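Local atomic coordinates of putative tetR family transcriptional regulator (Streptomyces coelicolor A3, PDB entry 2Q24), a protein that probably binds regulatory DNA sequences and controls transcription, as other members of the TetR family do. Residues L164-S167 with A173-E176; A23-F28 with E63-N68. All blocks are in the same frame, centred on the assembly; numbering follows the deposited sequence.

Interaction 1 (L164-S167 with A173-E176)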
loop_
_atom_site.group_PDB
_atom_site.type_symbol
_atom_site.label_atom_id
_atom_site.label_comp_id
_atom_site.label_asym_id
_atom_site.label_seq_id
_atom_site.Cartn_x
_atom_site.Cartn_y
_atom_site.Cartn_z
ATOM N N LEU B 164 18.932 -6.652 -7.859
ATOM C CA LEU B 164 19.333 -7.975 -8.311
ATOM C C LEU B 164 20.828 -8.133 -8.557
ATOM O O LEU B 164 21.374 -9.205 -8.307
ATOM C CB LEU B 164 18.577 -8.365 -9.584
ATOM C CG LEU B 164 17.064 -8.499 -9.449
ATOM C CD1 LEU B 164 16.502 -8.633 -10.858
ATOM C CD2 LEU B 164 16.697 -9.735 -8.607
ATOM N N THR B 165 21.499 -7.096 -9.043
ATOM C CA THR B 165 22.915 -7.234 -9.328
ATOM C C THR B 165 23.804 -6.955 -8.120
ATOM O O THR B 165 24.937 -7.444 -8.054
ATOM C CB THR B 165 23.374 -6.267 -10.452
ATOM O OG1 THR B 165 23.079 -4.933 -10.072
ATOM C CG2 THR B 165 22.668 -6.587 -11.793
ATOM N N SER B 166 23.311 -6.142 -7.188
ATOM C CA SER B 166 24.192 -5.481 -6.246
ATOM C C SER B 166 23.736 -5.544 -4.792
ATOM O O SER B 166 23.984 -4.610 -4.048
ATOM C CB SER B 166 24.399 -4.019 -6.693
ATOM O OG SER B 166 24.780 -3.992 -8.064
ATOM N N SER B 167 23.146 -6.676 -4.407
ATOM C CA SER B 167 22.581 -6.865 -3.063
ATOM C C SER B 167 23.527 -7.391 -1.994
ATOM O O SER B 167 23.234 -7.232 -0.808
ATOM C CB SER B 167 21.348 -7.771 -3.118
ATOM O OG SER B 167 20.228 -6.956 -3.331
ATOM N N ALA B 173 28.901 -0.637 -2.255
ATOM C CA ALA B 173 29.406 0.583 -2.871
ATOM C C ALA B 173 28.940 0.661 -4.342
ATOM O O ALA B 173 28.568 1.728 -4.824
ATOM C CB ALA B 173 30.902 0.670 -2.756
ATOM N N GLN B 174 28.991 -0.473 -5.039
ATOM C CA GLN B 174 28.435 -0.563 -6.424
ATOM C C GLN B 174 26.993 -0.134 -6.479
ATOM O O GLN B 174 26.621 0.637 -7.367
ATOM C CB GLN B 174 28.603 -1.974 -6.989
ATOM C CG GLN B 174 27.927 -2.196 -8.343
ATOM C CD GLN B 174 28.250 -3.569 -8.919
ATOM O OE1 GLN B 174 27.476 -4.505 -8.765
ATOM N NE2 GLN B 174 29.362 -3.676 -9.599
ATOM N N ALA B 175 26.158 -0.616 -5.554
ATOM C CA ALA B 175 24.758 -0.220 -5.559
ATOM C C ALA B 175 24.576 1.294 -5.437
ATOM O O ALA B 175 23.709 1.840 -6.101
ATOM C CB ALA B 175 23.949 -0.938 -4.454
ATOM N N GLU B 176 25.401 1.949 -4.596
ATOM C CA GLU B 176 25.336 3.411 -4.374
ATOM C C GLU B 176 25.741 4.080 -5.678
ATOM O O GLU B 176 25.045 5.019 -6.133
ATOM C CB GLU B 176 26.246 3.919 -3.214
ATOM C CG GLU B 176 25.683 3.699 -1.785
ATOM C CD GLU B 176 26.715 3.297 -0.687
ATOM O OE1 GLU B 176 27.976 3.487 -0.809
ATOM O OE2 GLU B 176 26.222 2.752 0.340
HETATM O O HOH W 1 27.235 -6.994 -9.817
#

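Interaction 2 (A23-F28 with E63-N68)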
loop_
_atom_site.group_PDB
_atom_site.type_symbol
_atom_site.label_atom_id
_atom_site.label_comp_id
_atom_site.label_asym_id
_atom_site.label_seq_id
_atom_site.Cartn_x
_atom_site.Cartn_y
_atom_site.Cartn_z
ATOM N N ALA B 23 11.619 -6.911 12.984
ATOM C CA ALA B 23 12.454 -8.062 13.360
ATOM C C ALA B 23 12.225 -9.277 12.446
ATOM O O ALA B 23 13.198 -9.935 12.033
ATOM C CB ALA B 23 12.233 -8.443 14.851
ATOM N N ALA B 24 10.959 -9.573 12.112
ATOM C CA ALA B 24 10.649 -10.633 11.164
ATOM C C ALA B 24 11.317 -10.437 9.805
ATOM O O ALA B 24 11.865 -11.368 9.236
ATOM C CB ALA B 24 9.119 -10.767 10.996
ATOM N N VAL B 25 11.215 -9.231 9.244
ATOM C CA VAL B 25 11.845 -8.980 7.972
ATOM C C VAL B 25 13.351 -9.240 8.060
ATOM O O VAL B 25 13.913 -9.866 7.173
ATOM C CB VAL B 25 11.594 -7.531 7.506
ATOM C CG1 VAL B 25 12.523 -7.145 6.329
ATOM C CG2 VAL B 25 10.103 -7.332 7.149
ATOM N N ARG B 26 13.989 -8.743 9.123
ATOM C CA ARG B 26 15.432 -8.867 9.317
ATOM C C ARG B 26 15.804 -10.360 9.358
ATOM O O ARG B 26 16.678 -10.827 8.620
ATOM C CB ARG B 26 15.795 -8.142 10.625
ATOM C CG ARG B 26 17.273 -7.918 10.967
ATOM C CD ARG B 26 17.379 -7.249 12.373
ATOM N NE ARG B 26 16.205 -6.385 12.647
ATOM C CZ ARG B 26 15.727 -6.068 13.858
ATOM N NH1 ARG B 26 16.308 -6.514 14.972
ATOM N NH2 ARG B 26 14.655 -5.282 13.957
ATOM N N VAL B 27 15.105 -11.112 10.193
ATOM C CA VAL B 27 15.447 -12.521 10.415
ATOM C C VAL B 27 15.083 -13.407 9.205
ATOM O O VAL B 27 15.847 -14.290 8.820
ATOM C CB VAL B 27 14.818 -13.071 11.737
ATOM C CG1 VAL B 27 15.180 -14.554 11.947
ATOM C CG2 VAL B 27 15.299 -12.269 12.954
ATOM N N PHE B 28 13.913 -13.194 8.610
ATOM C CA PHE B 28 13.553 -13.973 7.427
ATOM C C PHE B 28 14.456 -13.630 6.244
ATOM O O PHE B 28 14.800 -14.516 5.465
ATOM C CB PHE B 28 12.079 -13.802 7.047
ATOM C CG PHE B 28 11.135 -14.600 7.908
ATOM C CD1 PHE B 28 11.248 -15.992 8.004
ATOM C CD2 PHE B 28 10.138 -13.958 8.631
ATOM C CE1 PHE B 28 10.385 -16.720 8.814
ATOM C CE2 PHE B 28 9.257 -14.692 9.440
ATOM C CZ PHE B 28 9.385 -16.063 9.523
ATOM N N GLU B 63 3.847 -12.993 5.696
ATOM C CA GLU B 63 2.999 -12.074 4.885
ATOM C C GLU B 63 2.864 -10.693 5.507
ATOM O O GLU B 63 3.079 -9.665 4.835
ATOM C CB GLU B 63 1.605 -12.671 4.630
ATOM C CG GLU B 63 0.721 -11.643 3.951
ATOM C CD GLU B 63 -0.606 -12.151 3.512
ATOM O OE1 GLU B 63 -0.770 -13.373 3.344
ATOM O OE2 GLU B 63 -1.504 -11.289 3.368
ATOM N N ALA B 64 2.488 -10.644 6.787
ATOM C CA ALA B 64 2.385 -9.354 7.515
ATOM C C ALA B 64 3.693 -8.538 7.520
ATOM O O ALA B 64 3.685 -7.310 7.324
ATOM C CB ALA B 64 1.922 -9.598 8.949
ATOM N N ALA B 65 4.819 -9.226 7.723
ATOM C CA ALA B 65 6.154 -8.592 7.704
ATOM C C ALA B 65 6.452 -7.966 6.352
ATOM O O ALA B 65 6.871 -6.778 6.289
ATOM C CB ALA B 65 7.241 -9.578 8.038
ATOM N N TYR B 66 6.220 -8.742 5.282
ATOM C CA TYR B 66 6.399 -8.211 3.927
ATOM C C TYR B 66 5.480 -6.990 3.683
ATOM O O TYR B 66 5.947 -5.965 3.173
ATOM C CB TYR B 66 6.183 -9.305 2.849
ATOM C CG TYR B 66 6.368 -8.750 1.434
ATOM C CD1 TYR B 66 7.663 -8.545 0.878
ATOM C CD2 TYR B 66 5.256 -8.431 0.654
ATOM C CE1 TYR B 66 7.798 -8.032 -0.414
ATOM C CE2 TYR B 66 5.397 -7.938 -0.622
ATOM C CZ TYR B 66 6.659 -7.725 -1.132
ATOM O OH TYR B 66 6.765 -7.204 -2.400
ATOM N N ARG B 67 4.199 -7.099 4.024
ATOM C CA ARG B 67 3.258 -6.014 3.771
ATOM C C ARG B 67 3.614 -4.781 4.556
ATOM O O ARG B 67 3.447 -3.645 4.085
ATOM C CB ARG B 67 1.846 -6.471 4.151
ATOM C CG ARG B 67 1.294 -7.479 3.164
ATOM C CD ARG B 67 -0.090 -8.020 3.580
ATOM N NE ARG B 67 -1.115 -6.974 3.605
ATOM C CZ ARG B 67 -2.400 -7.190 3.805
ATOM N NH1 ARG B 67 -2.827 -8.438 4.030
ATOM N NH2 ARG B 67 -3.255 -6.167 3.802
ATOM N N ASN B 68 4.087 -4.986 5.796
ATOM C CA ASN B 68 4.531 -3.867 6.602
ATOM C C ASN B 68 5.742 -3.170 5.991
ATOM O O ASN B 68 5.822 -1.940 6.012
ATOM C CB ASN B 68 4.877 -4.367 8.027
ATOM C CG ASN B 68 5.331 -3.237 8.930
ATOM O OD1 ASN B 68 6.502 -3.145 9.245
ATOM N ND2 ASN B 68 4.390 -2.384 9.357
#

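Interaction 1 (L164-S167 with A173-E176)
Ser166 and Gln174 join the two arms of a helical hairpin in the all-helical C-terminal domain: at the end of helix 152-165 Ser166 is the first residue to leave helical backbone angles, a short turn follows, and helix 172-185 runs back alongside. The polar part of the contact centres on one amide oxygen. Ser166 OG donates to Gln174 OE1 at 2.8 Å, with a C=O...donor angle of 120° and the donor tilted only 16° from the plane of the carbonyl group. Glutamine suits this place because its long chain spans the gap: CG lies anti to the backbone N (chi1 174°), the next torsion is also extended, and the amide is carried out to the serine. Serine, small and hydroxylated, fits a buried position close to the neighbouring helix.

A bridging water supplies the second link. It donates to Gln174 OE1 at 2.7 Å and to Thr165 O at 2.9 Å, so the same amide oxygen accepts two bonds, and a carbonyl near the end of helix 152-165 is tied in as well. Thr165 OG1, meanwhile, turns back toward its own helix, where the carbonyl oxygens of Gly161 and Ile162 both lie within hydrogen-bonding reach of its single proton.

Van der Waals packing completes the contact. Leu178, farther along helix 172-185, also touches Thr165 and Ser166. Ala175 has only a methyl to offer, which allows the backbones to approach to 5.3 Å between Ser166 CA and Ala175 CA. That methyl faces the serine directly, Ala175 CB lying 3.8 Å from Ser166 CB and 3.7 Å from Ser166 O.

Interaction 2 (A23-F28 with E63-N68)
Ala24 and Ala65 set their methyls against each other, CB to CB at 3.7 Å, where helix 17-31 meets helix 58-75. Beside them Val25 brings one branch to the same methyl: Val25 CG2 is 3.7 Å from Ala65 CB and 3.4 Å from Ala65 O. The valine torsion explains which branch touches, for CG1 is anti to the backbone N (chi1 167°) and CG2, set beside that N, is the one that reaches Ala65. All three residues are buried, and no hydrogen bond crosses between the segments. Methyl groups alone stand between the two backbones at Ala24 and Ala65, and Val25 CA and Ala65 CA come within 5.7 Å of each other.

In the TetR fold the first helix packs against the long helix that follows the DNA-binding helix-turn-helix, here predicted at 36-55, and this contact belongs to that arrangement. Phe28, one turn beyond Ala24, leans on Leu61 and Ile62 of the long helix and on Ile40 of helix 37-43.

The outer flanks differ: that of helix 17-31 is open to solvent at Arg26, while on helix 58-75 Glu63 is partly exposed and Arg67 is buried against the second subunit. Ala23 CA lies 3.6 Å above one face of the Arg26 guanidinium, near the rim, and Arg26 NH1 pairs with Glu43. Arg67 reaches back one turn, its NH1 forming a salt bridge with Glu63 OE2 at 3.2 Å and an N-H...acceptor angle of 151°, while its NH2 donates to Pro121 O of the second subunit.

The two contacts follow one another along the chain and lie in different parts of the protein, interaction 2 in the N-terminal part, which probably binds DNA, and interaction 1 in the C-terminal one. Their centres are 22 Å apart and their nearest atoms about 12 Å, so they do not touch. Helix 86-106 has partners at both: Arg95 and Thr102 bond to Glu176 and Ser167 of interaction 1, while Tyr100 meets Tyr66 of the 63-68 segment. They differ in their surroundings too. The touching residues of interaction 2 are all buried, and its segments adjoin the second subunit through Arg67 and Asn68, whereas interaction 1 is partly buried and touched by no other chain of the dimer.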